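Local coordinates for protein glutathione transferase (Lolium rigidum, PDB 6ZB6) that probably conjugates glutathione to electrophilic xenobiotics, including herbicides, as a phi class transferase, and binds S-(p-nitrobenzyl)glutathione, at residues Ala2-Phe7 with Val20-Val25; Tyr74-Tyr79 with Val84-Glu89; Ala96-Trp101 with Gly162-Phe167. All blocks are in the same frame, centred on the assembly; numbering follows the deposited sequence.

Contact 1. Residues Ala2-Phe7 with Val20-Val25; sequences APVKVF and VFLEEV
L22 meets V4 and V6 with the two arms of its isobutyl fork, one arm to each valine. CD2 of L22 reaches CG2 of V4 at 3.8 Å, and CD1 of L22 reaches CG2 of V6, also at 3.8 Å. The two approaches differ in direction: the V4 and L22 side chains cross obliquely, whereas V6 and L22 run past each other in opposite senses. The touching methyl is called CG2 in both valines but comes from different torsions. In V4, CG1 is anti to the carbonyl carbon (chi1 -61°), which leaves CG2 between the backbone N and that carbon; in V6, CG1 is anti to the backbone N (chi1 -176°) and CG2 anti to the carbonyl carbon. Both valines still face the helix, because alternate residues of the strand share a side, and K5 between them points the other way.

Behind this first shell, strand 4-7 is held in the sheet by its backbone: V4 and V6 bond to E30, V6 also to V32, and K5 and F7 pair with Q59 and A57. That makes it an inner strand, with helix 13-24 as the connecting helix of a beta-alpha-beta crossover to the parallel strand 29-32. On the same side of the sheet, helix 68-78 closes in, with V75 against L22 and K78 against V4.

All three touching residues are buried, and the backbones stay well apart, V4 CA lying 9.5 Å from L22 CA. The chemistry is therefore purely methyl on methyl: dispersion and exclusion of water contribute to how the helix sits on the sheet of this thioredoxin-like domain, while the directional bonding is left to the strand backbones.

Contact 2. Residues Tyr74-Tyr79 with Val84-Glu89; sequences YVLRKY and VDLLRE. With NA (sodium ion), chain L.
The guanidinium of R77 and the carboxylate of E89 lie almost in one plane, 2° apart, joined edge to edge in a side-on salt bridge. NE of R77 gives a fairly straight bond (156°) to the syn lone pair of E89 OE1 at 3.2 Å, and NH2 of R77 reaches OE2 of E89 at 2.8 Å. A further NE to OE2 bond is weak. L87 comes to the same guanidinium obliquely, its CD1 4.0 Å from R77 NE. One face of the Y79 ring carries K78 CG above its centre.

Inward of the bridge the contact turns apolar. L76 lays CB against CD1 of L87 at 3.9 Å, and CD2 of L76 meets CD1 of L86 at 4.0 Å, the L76 and L86 side chains crossing at about a right angle.

A sodium ion sits against the loop. D85, with CG anti to its backbone N (chi1 -174°), binds the ion through OD1 at 2.6 Å; the same oxygen accepts from R88 N, an Asx motif. Two waters on the sodium accept from L86 N and E89 N.

Leucines thus seal the loop to helix 68-78 on the inside, while on the exposed side a two-nitrogen grip restrains how the two charged groups are turned against each other. The sodium links the D85 carboxylate, through its waters, to L86 N and E89 N, and so probably steadies the turn.

Contact 3. Residues Ala96-Trp101 with Gly162-Phe167; sequences AMVDVW and GDFVSF
S166, which packs against V98, is the N-cap of helix 167-170, and this contact lays the cap and the loop before it on the flank of the long helix 92-127. V98 is the one residue of 96-101 that does the touching, and it does so with both methyls. CG2 of V98 lies 3.6 Å from CB of S166 and 3.7 Å from OG of S166. V98 CG2 also meets the F164 ring in its plane, at the edge, 3.8 Å from CE2 of F164. CG1 of V98 turns to the first residue of the short helix and rests 3.8 Å from CB of F167, the two side chains crossing at about a right angle. V98 holds CG1 anti to its backbone N (chi1 173°), which spreads the pair of methyls across the capping turn.

S166 itself is occupied along its own chain: OG, placed between the backbone N and carbonyl carbon (chi1 80°), accepts from A168 N, while S166 N gives its hydrogen to D169 OD2. The hydroxyl is therefore satisfied although hydrocarbon lies beside it. On its other business F164 is steadied by a cation-pi contact with R88, whose guanidinium also pairs with E94 near the start of helix 92-127.

D169 OD2 returning a bond to S166 N is the reciprocal half of a capping box, with OG capping A168 N, and V165 touching L170, the residue before the cap against the fourth one of the helix, makes it a hydrophobic staple as well. The combination is the well-known helix-start motif of the C-terminal domain of glutathione transferases, seen here with V98 packed against the capping serine and the first helical residue.

In the fold
Contact 1 lies wholly within the thioredoxin-like half and is plain hydrocarbon core; contact 3, likewise buried, belongs to the helical half and packs a valine beside a polar capping turn. Between them stands contact 2, with leucines inside, an ion pair on the exposed side and a sodium ion bound beside the loop, on the linker joining helix 68-78 to helix 92-127. The three are directly connected. V25 CG1 lies 3.7 Å from L76 CD2, tying contact 1 to contact 2, and L86 O lies 2.9 Å from F167 N, a probable hydrogen bond from contact 2 to contact 3. F167 also touches F21, bringing 162-167 against 20-25 across the domain boundary.

Contact 1. Residues Ala2-Phe7 with Val20-Val25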
loop_
_atom_site.group_PDB
_atom_site.type_symbol
_atom_site.label_atom_id
_atom_site.label_comp_id
_atom_site.label_asym_id
_atom_site.label_seq_id
_atom_site.Cartn_x
_atom_site.Cartn_y
_atom_site.Cartn_z
ATOM N N ALA A 2 -11.079 11.284 20.808
ATOM C CA ALA A 2 -11.819 10.586 19.756
ATOM C C ALA A 2 -10.903 10.015 18.677
ATOM O O ALA A 2 -10.103 10.747 18.079
ATOM C CB ALA A 2 -12.866 11.507 19.129
ATOM N N PRO A 3 -11.006 8.715 18.395
ATOM C CA PRO A 3 -10.146 8.104 17.377
ATOM C C PRO A 3 -10.365 8.729 16.007
ATOM O O PRO A 3 -11.424 9.283 15.702
ATOM C CB PRO A 3 -10.577 6.632 17.381
ATOM C CG PRO A 3 -11.284 6.435 18.695
ATOM C CD PRO A 3 -11.954 7.750 18.973
ATOM N N VAL A 4 -9.350 8.606 15.165
ATOM C CA VAL A 4 -9.443 9.142 13.817
ATOM C C VAL A 4 -10.324 8.235 12.966
ATOM O O VAL A 4 -10.553 7.065 13.284
ATOM C CB VAL A 4 -8.044 9.313 13.207
ATOM C CG1 VAL A 4 -7.239 10.293 14.047
ATOM C CG2 VAL A 4 -7.331 7.938 13.102
ATOM N N LYS A 5 -10.839 8.789 11.872
ATOM C CA LYS A 5 -11.761 8.074 11.005
ATOM C C LYS A 5 -11.161 7.948 9.619
ATOM O O LYS A 5 -10.701 8.939 9.049
ATOM C CB LYS A 5 -13.111 8.784 10.891
ATOM C CG LYS A 5 -13.872 8.946 12.184
ATOM C CD LYS A 5 -15.221 9.584 11.879
ATOM C CE LYS A 5 -16.072 9.719 13.118
ATOM N NZ LYS A 5 -17.522 9.694 12.777
ATOM N N VAL A 6 -11.205 6.742 9.068
ATOM C CA VAL A 6 -10.821 6.490 7.686
ATOM C C VAL A 6 -12.079 6.118 6.919
ATOM O O VAL A 6 -12.830 5.231 7.342
ATOM C CB VAL A 6 -9.764 5.374 7.598
ATOM C CG1 VAL A 6 -9.295 5.203 6.160
ATOM C CG2 VAL A 6 -8.601 5.718 8.509
ATOM N N PHE A 7 -12.298 6.779 5.787
ATOM C CA PHE A 7 -13.491 6.572 4.971
ATOM C C PHE A 7 -13.138 5.700 3.773
ATOM O O PHE A 7 -12.268 6.061 2.974
ATOM C CB PHE A 7 -14.067 7.909 4.505
ATOM C CG PHE A 7 -14.576 8.762 5.630
ATOM C CD1 PHE A 7 -13.725 9.640 6.284
ATOM C CD2 PHE A 7 -15.894 8.652 6.061
ATOM C CE1 PHE A 7 -14.175 10.420 7.341
ATOM C CE2 PHE A 7 -16.361 9.436 7.117
ATOM C CZ PHE A 7 -15.501 10.315 7.757
ATOM N N VAL A 20 -2.467 0.154 7.676
ATOM C CA VAL A 20 -1.168 -0.398 8.052
ATOM C C VAL A 20 -0.425 0.566 8.974
ATOM O O VAL A 20 0.065 0.179 10.041
ATOM C CB VAL A 20 -0.339 -0.739 6.800
ATOM C CG1 VAL A 20 1.121 -0.969 7.195
ATOM C CG2 VAL A 20 -0.909 -2.009 6.100
ATOM N N PHE A 21 -0.331 1.838 8.586
ATOM C CA PHE A 21 0.451 2.745 9.418
ATOM C C PHE A 21 -0.251 3.052 10.735
ATOM O O PHE A 21 0.419 3.192 11.766
ATOM C CB PHE A 21 0.799 3.996 8.622
ATOM C CG PHE A 21 1.715 3.698 7.474
ATOM C CD1 PHE A 21 3.002 3.234 7.717
ATOM C CD2 PHE A 21 1.270 3.793 6.159
ATOM C CE1 PHE A 21 3.853 2.922 6.669
ATOM C CE2 PHE A 21 2.123 3.475 5.094
ATOM C CZ PHE A 21 3.410 3.042 5.346
ATOM N N LEU A 22 -1.588 3.099 10.742
ATOM C CA LEU A 22 -2.303 3.203 12.008
ATOM C C LEU A 22 -1.957 2.041 12.928
ATOM O O LEU A 22 -1.754 2.227 14.130
ATOM C CB LEU A 22 -3.809 3.262 11.766
ATOM C CG LEU A 22 -4.364 4.620 11.307
ATOM C CD1 LEU A 22 -5.753 4.458 10.695
ATOM C CD2 LEU A 22 -4.370 5.635 12.470
ATOM N N GLU A 23 -1.885 0.825 12.383
ATOM C CA GLU A 23 -1.574 -0.317 13.228
ATOM C C GLU A 23 -0.119 -0.297 13.666
ATOM O O GLU A 23 0.194 -0.746 14.771
ATOM C CB GLU A 23 -1.897 -1.620 12.494
ATOM C CG GLU A 23 -3.379 -1.900 12.407
ATOM C CD GLU A 23 -3.977 -2.275 13.743
ATOM O OE1 GLU A 23 -3.227 -2.744 14.627
ATOM O OE2 GLU A 23 -5.205 -2.100 13.911
ATOM N N GLU A 24 0.779 0.221 12.822
ATOM C CA GLU A 24 2.192 0.246 13.183
ATOM C C GLU A 24 2.434 1.094 14.427
ATOM O O GLU A 24 3.292 0.762 15.253
ATOM C CB GLU A 24 3.033 0.757 12.009
ATOM C CG GLU A 24 3.243 -0.292 10.893
ATOM C CD GLU A 24 4.271 -1.377 11.234
ATOM O OE1 GLU A 24 5.090 -1.192 12.158
ATOM O OE2 GLU A 24 4.276 -2.427 10.554
ATOM N N VAL A 25 1.679 2.187 14.588
ATOM C CA VAL A 25 1.831 3.049 15.753
ATOM C C VAL A 25 0.800 2.757 16.835
ATOM O O VAL A 25 0.787 3.435 17.875
ATOM C CB VAL A 25 1.787 4.536 15.344
ATOM C CG1 VAL A 25 2.857 4.806 14.296
ATOM C CG2 VAL A 25 0.390 4.931 14.823
#

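Contact 2. Residues Tyr74-Tyr79 with Val84-Glu89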
loop_
_atom_site.group_PDB
_atom_site.type_symbol
_atom_site.label_atom_id
_atom_site.label_comp_id
_atom_site.label_asym_id
_atom_site.label_seq_id
_atom_site.Cartn_x
_atom_site.Cartn_y
_atom_site.Cartn_z
ATOM N N TYR A 74 0.763 11.920 8.210
ATOM C CA TYR A 74 0.158 12.625 9.339
ATOM C C TYR A 74 -0.024 11.687 10.528
ATOM O O TYR A 74 0.237 12.061 11.677
ATOM C CB TYR A 74 -1.186 13.223 8.924
ATOM C CG TYR A 74 -1.970 13.807 10.077
ATOM C CD1 TYR A 74 -1.741 15.118 10.499
ATOM C CD2 TYR A 74 -2.930 13.057 10.750
ATOM C CE1 TYR A 74 -2.446 15.658 11.554
ATOM C CE2 TYR A 74 -3.646 13.595 11.816
ATOM C CZ TYR A 74 -3.403 14.898 12.202
ATOM O OH TYR A 74 -4.105 15.444 13.248
ATOM N N VAL A 75 -0.480 10.462 10.267
ATOM C CA VAL A 75 -0.626 9.474 11.338
ATOM C C VAL A 75 0.716 9.198 12.002
ATOM O O VAL A 75 0.833 9.191 13.237
ATOM C CB VAL A 75 -1.252 8.181 10.783
ATOM C CG1 VAL A 75 -0.989 7.021 11.741
ATOM C CG2 VAL A 75 -2.739 8.380 10.553
ATOM N N LEU A 76 1.750 8.956 11.195
ATOM C CA LEU A 76 3.059 8.611 11.746
ATOM C C LEU A 76 3.625 9.737 12.599
ATOM O O LEU A 76 4.263 9.483 13.631
ATOM C CB LEU A 76 4.018 8.269 10.614
ATOM C CG LEU A 76 3.631 6.973 9.881
ATOM C CD1 LEU A 76 4.521 6.773 8.676
ATOM C CD2 LEU A 76 3.665 5.774 10.823
ATOM N N ARG A 77 3.402 10.987 12.184
ATOM C CA ARG A 77 3.910 12.118 12.951
ATOM C C ARG A 77 3.084 12.358 14.202
ATOM O O ARG A 77 3.642 12.563 15.290
ATOM C CB ARG A 77 3.935 13.371 12.073
ATOM C CG ARG A 77 4.993 13.333 10.986
ATOM C CD ARG A 77 4.752 14.423 9.943
ATOM N NE ARG A 77 5.676 14.255 8.828
ATOM C CZ ARG A 77 5.430 14.627 7.576
ATOM N NH1 ARG A 77 4.281 15.219 7.269
ATOM N NH2 ARG A 77 6.342 14.413 6.632
ATOM N N LYS A 78 1.757 12.327 14.074
ATOM C CA LYS A 78 0.900 12.571 15.231
ATOM C C LYS A 78 1.187 11.574 16.344
ATOM O O LYS A 78 1.327 11.953 17.512
ATOM C CB LYS A 78 -0.573 12.504 14.824
ATOM C CG LYS A 78 -1.532 12.804 15.980
ATOM C CD LYS A 78 -2.971 12.530 15.600
ATOM C CE LYS A 78 -3.910 12.985 16.700
ATOM N NZ LYS A 78 -5.182 12.241 16.627
ATOM N N TYR A 79 1.310 10.291 15.999
ATOM C CA TYR A 79 1.464 9.245 16.999
ATOM C C TYR A 79 2.911 8.827 17.200
ATOM O O TYR A 79 3.155 7.749 17.743
ATOM C CB TYR A 79 0.607 8.033 16.628
ATOM C CG TYR A 79 -0.866 8.360 16.626
ATOM C CD1 TYR A 79 -1.576 8.470 17.816
ATOM C CD2 TYR A 79 -1.543 8.579 15.435
ATOM C CE1 TYR A 79 -2.925 8.778 17.813
ATOM C CE2 TYR A 79 -2.884 8.884 15.422
ATOM C CZ TYR A 79 -3.572 8.983 16.608
ATOM O OH TYR A 79 -4.911 9.296 16.580
ATOM N N VAL A 84 8.786 3.343 17.342
ATOM C CA VAL A 84 8.650 3.193 15.895
ATOM C C VAL A 84 9.081 4.497 15.235
ATOM O O VAL A 84 8.568 5.567 15.575
ATOM C CB VAL A 84 7.205 2.842 15.489
ATOM C CG1 VAL A 84 7.172 2.187 14.116
ATOM C CG2 VAL A 84 6.555 1.945 16.534
ATOM N N ASP A 85 10.028 4.408 14.302
ATOM C CA ASP A 85 10.464 5.557 13.506
ATOM C C ASP A 85 10.537 5.102 12.052
ATOM O O ASP A 85 11.577 4.615 11.598
ATOM C CB ASP A 85 11.800 6.096 13.998
ATOM C CG ASP A 85 12.214 7.375 13.282
ATOM O OD1 ASP A 85 11.354 8.024 12.634
ATOM O OD2 ASP A 85 13.408 7.733 13.374
ATOM N N LEU A 86 9.428 5.254 11.330
ATOM C CA LEU A 86 9.367 4.831 9.935
ATOM C C LEU A 86 9.770 5.929 8.964
ATOM O O LEU A 86 10.090 5.626 7.808
ATOM C CB LEU A 86 7.958 4.337 9.595
ATOM C CG LEU A 86 7.575 3.042 10.316
ATOM C CD1 LEU A 86 6.095 2.726 10.181
ATOM C CD2 LEU A 86 8.424 1.886 9.774
ATOM N N LEU A 87 9.772 7.191 9.400
ATOM C CA LEU A 87 10.107 8.297 8.510
ATOM C C LEU A 87 11.544 8.778 8.652
ATOM O O LEU A 87 12.079 9.366 7.704
ATOM C CB LEU A 87 9.151 9.474 8.746
ATOM C CG LEU A 87 7.690 9.194 8.367
ATOM C CD1 LEU A 87 6.790 10.365 8.740
ATOM C CD2 LEU A 87 7.545 8.863 6.883
ATOM N N ARG A 88 12.171 8.568 9.808
ATOM C CA ARG A 88 13.572 8.938 10.017
ATOM C C ARG A 88 13.788 10.441 9.894
ATOM O O ARG A 88 14.848 10.896 9.459
ATOM C CB ARG A 88 14.480 8.184 9.043
ATOM C CG ARG A 88 14.356 6.694 9.198
ATOM C CD ARG A 88 15.090 6.338 10.465
ATOM N NE ARG A 88 14.697 5.071 11.053
ATOM C CZ ARG A 88 15.567 4.212 11.561
ATOM N NH1 ARG A 88 16.863 4.493 11.528
ATOM N NH2 ARG A 88 15.146 3.079 12.091
ATOM N N GLU A 89 12.791 11.234 10.279
ATOM C CA GLU A 89 12.860 12.665 10.013
ATOM C C GLU A 89 13.889 13.383 10.883
ATOM O O GLU A 89 14.289 14.506 10.547
ATOM C CB GLU A 89 11.466 13.276 10.169
ATOM C CG GLU A 89 10.538 12.781 9.072
ATOM C CD GLU A 89 9.182 13.464 9.050
ATOM O OE1 GLU A 89 8.527 13.546 10.107
ATOM O OE2 GLU A 89 8.768 13.893 7.956
HETATM NA NA NA L . 8.823 8.372 11.952
HETATM O O HOH W 1 7.088 6.529 12.298
HETATM O O HOH W 2 10.804 10.355 12.359
#

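Contact 3. Residues Ala96-Trp101 with Gly162-Phe167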
loop_
_atom_site.group_PDB
_atom_site.type_symbol
_atom_site.label_atom_id
_atom_site.label_comp_id
_atom_site.label_asym_id
_atom_site.label_seq_id
_atom_site.Cartn_x
_atom_site.Cartn_y
_atom_site.Cartn_z
ATOM N N ALA A 96 16.139 11.146 3.603
ATOM C CA ALA A 96 16.278 11.230 2.156
ATOM C C ALA A 96 16.153 9.852 1.513
ATOM O O ALA A 96 15.437 9.678 0.521
ATOM C CB ALA A 96 17.618 11.875 1.800
ATOM N N MET A 97 16.853 8.859 2.065
ATOM C CA MET A 97 16.780 7.510 1.506
ATOM C C MET A 97 15.373 6.932 1.624
ATOM O O MET A 97 14.883 6.274 0.695
ATOM C CB MET A 97 17.803 6.608 2.193
ATOM C CG MET A 97 18.649 5.816 1.209
ATOM S SD MET A 97 19.423 6.854 -0.042
ATOM C CE MET A 97 20.906 7.342 0.820
ATOM N N VAL A 98 14.715 7.140 2.763
ATOM C CA VAL A 98 13.306 6.763 2.878
ATOM C C VAL A 98 12.478 7.458 1.801
ATOM O O VAL A 98 11.625 6.835 1.157
ATOM C CB VAL A 98 12.779 7.079 4.291
ATOM C CG1 VAL A 98 11.251 6.861 4.381
ATOM C CG2 VAL A 98 13.530 6.260 5.328
ATOM N N ASP A 99 12.719 8.762 1.582
ATOM C CA ASP A 99 11.970 9.503 0.569
ATOM C C ASP A 99 12.214 8.951 -0.829
ATOM O O ASP A 99 11.289 8.868 -1.645
ATOM C CB ASP A 99 12.352 11.005 0.597
ATOM C CG ASP A 99 11.720 11.760 1.742
ATOM O OD1 ASP A 99 10.811 11.204 2.404
ATOM O OD2 ASP A 99 12.125 12.933 1.978
ATOM N N VAL A 100 13.470 8.640 -1.152
ATOM C CA VAL A 100 13.792 8.140 -2.481
ATOM C C VAL A 100 12.954 6.910 -2.791
ATOM O O VAL A 100 12.284 6.829 -3.831
ATOM C CB VAL A 100 15.295 7.823 -2.588
ATOM C CG1 VAL A 100 15.570 6.961 -3.820
ATOM C CG2 VAL A 100 16.122 9.101 -2.634
ATOM N N TRP A 101 12.967 5.938 -1.889
ATOM C CA TRP A 101 12.349 4.663 -2.220
ATOM C C TRP A 101 10.838 4.689 -2.021
ATOM O O TRP A 101 10.130 3.852 -2.589
ATOM C CB TRP A 101 13.043 3.545 -1.427
ATOM C CG TRP A 101 14.415 3.331 -1.989
ATOM C CD1 TRP A 101 15.577 3.910 -1.568
ATOM C CD2 TRP A 101 14.757 2.540 -3.144
ATOM N NE1 TRP A 101 16.628 3.501 -2.367
ATOM C CE2 TRP A 101 16.150 2.669 -3.344
ATOM C CE3 TRP A 101 14.021 1.723 -4.016
ATOM C CZ2 TRP A 101 16.827 2.003 -4.374
ATOM C CZ3 TRP A 101 14.694 1.067 -5.045
ATOM C CH2 TRP A 101 16.084 1.215 -5.215
ATOM N N GLY A 162 17.933 1.145 3.737
ATOM C CA GLY A 162 19.076 0.787 4.544
ATOM C C GLY A 162 18.738 -0.378 5.449
ATOM O O GLY A 162 17.838 -1.164 5.161
ATOM N N ASP A 163 19.469 -0.483 6.560
ATOM C CA ASP A 163 19.297 -1.578 7.511
ATOM C C ASP A 163 18.172 -1.318 8.510
ATOM O O ASP A 163 18.315 -1.581 9.706
ATOM C CB ASP A 163 20.626 -1.827 8.223
ATOM C CG ASP A 163 20.581 -3.029 9.149
ATOM O OD1 ASP A 163 20.888 -2.859 10.350
ATOM O OD2 ASP A 163 20.208 -4.129 8.683
ATOM N N PHE A 164 17.048 -0.779 8.046
ATOM C CA PHE A 164 15.901 -0.545 8.907
ATOM C C PHE A 164 14.649 -0.505 8.043
ATOM O O PHE A 164 14.679 -0.002 6.916
ATOM C CB PHE A 164 16.047 0.768 9.696
ATOM C CG PHE A 164 16.300 1.971 8.827
ATOM C CD1 PHE A 164 17.596 2.346 8.502
ATOM C CD2 PHE A 164 15.243 2.719 8.325
ATOM C CE1 PHE A 164 17.829 3.450 7.694
ATOM C CE2 PHE A 164 15.468 3.813 7.523
ATOM C CZ PHE A 164 16.763 4.185 7.211
ATOM N N VAL A 165 13.559 -1.052 8.572
ATOM C CA VAL A 165 12.290 -0.967 7.877
ATOM C C VAL A 165 11.826 0.480 7.940
ATOM O O VAL A 165 12.113 1.201 8.900
ATOM C CB VAL A 165 11.259 -1.937 8.489
ATOM C CG1 VAL A 165 10.829 -1.500 9.879
ATOM C CG2 VAL A 165 10.062 -2.122 7.575
ATOM N N SER A 166 11.140 0.924 6.894
ATOM C CA SER A 166 10.753 2.324 6.798
ATOM C C SER A 166 9.449 2.446 6.029
ATOM O O SER A 166 8.914 1.462 5.514
ATOM C CB SER A 166 11.879 3.144 6.155
ATOM O OG SER A 166 11.860 3.011 4.744
ATOM N N PHE A 167 8.923 3.679 6.004
ATOM C CA PHE A 167 7.811 4.101 5.159
ATOM C C PHE A 167 7.940 3.567 3.736
ATOM O O PHE A 167 6.949 3.147 3.130
ATOM C CB PHE A 167 7.774 5.640 5.151
ATOM C CG PHE A 167 6.484 6.249 4.675
ATOM C CD1 PHE A 167 5.282 5.945 5.287
ATOM C CD2 PHE A 167 6.493 7.196 3.642
ATOM C CE1 PHE A 167 4.083 6.555 4.861
ATOM C CE2 PHE A 167 5.306 7.817 3.209
ATOM C CZ PHE A 167 4.100 7.496 3.820
#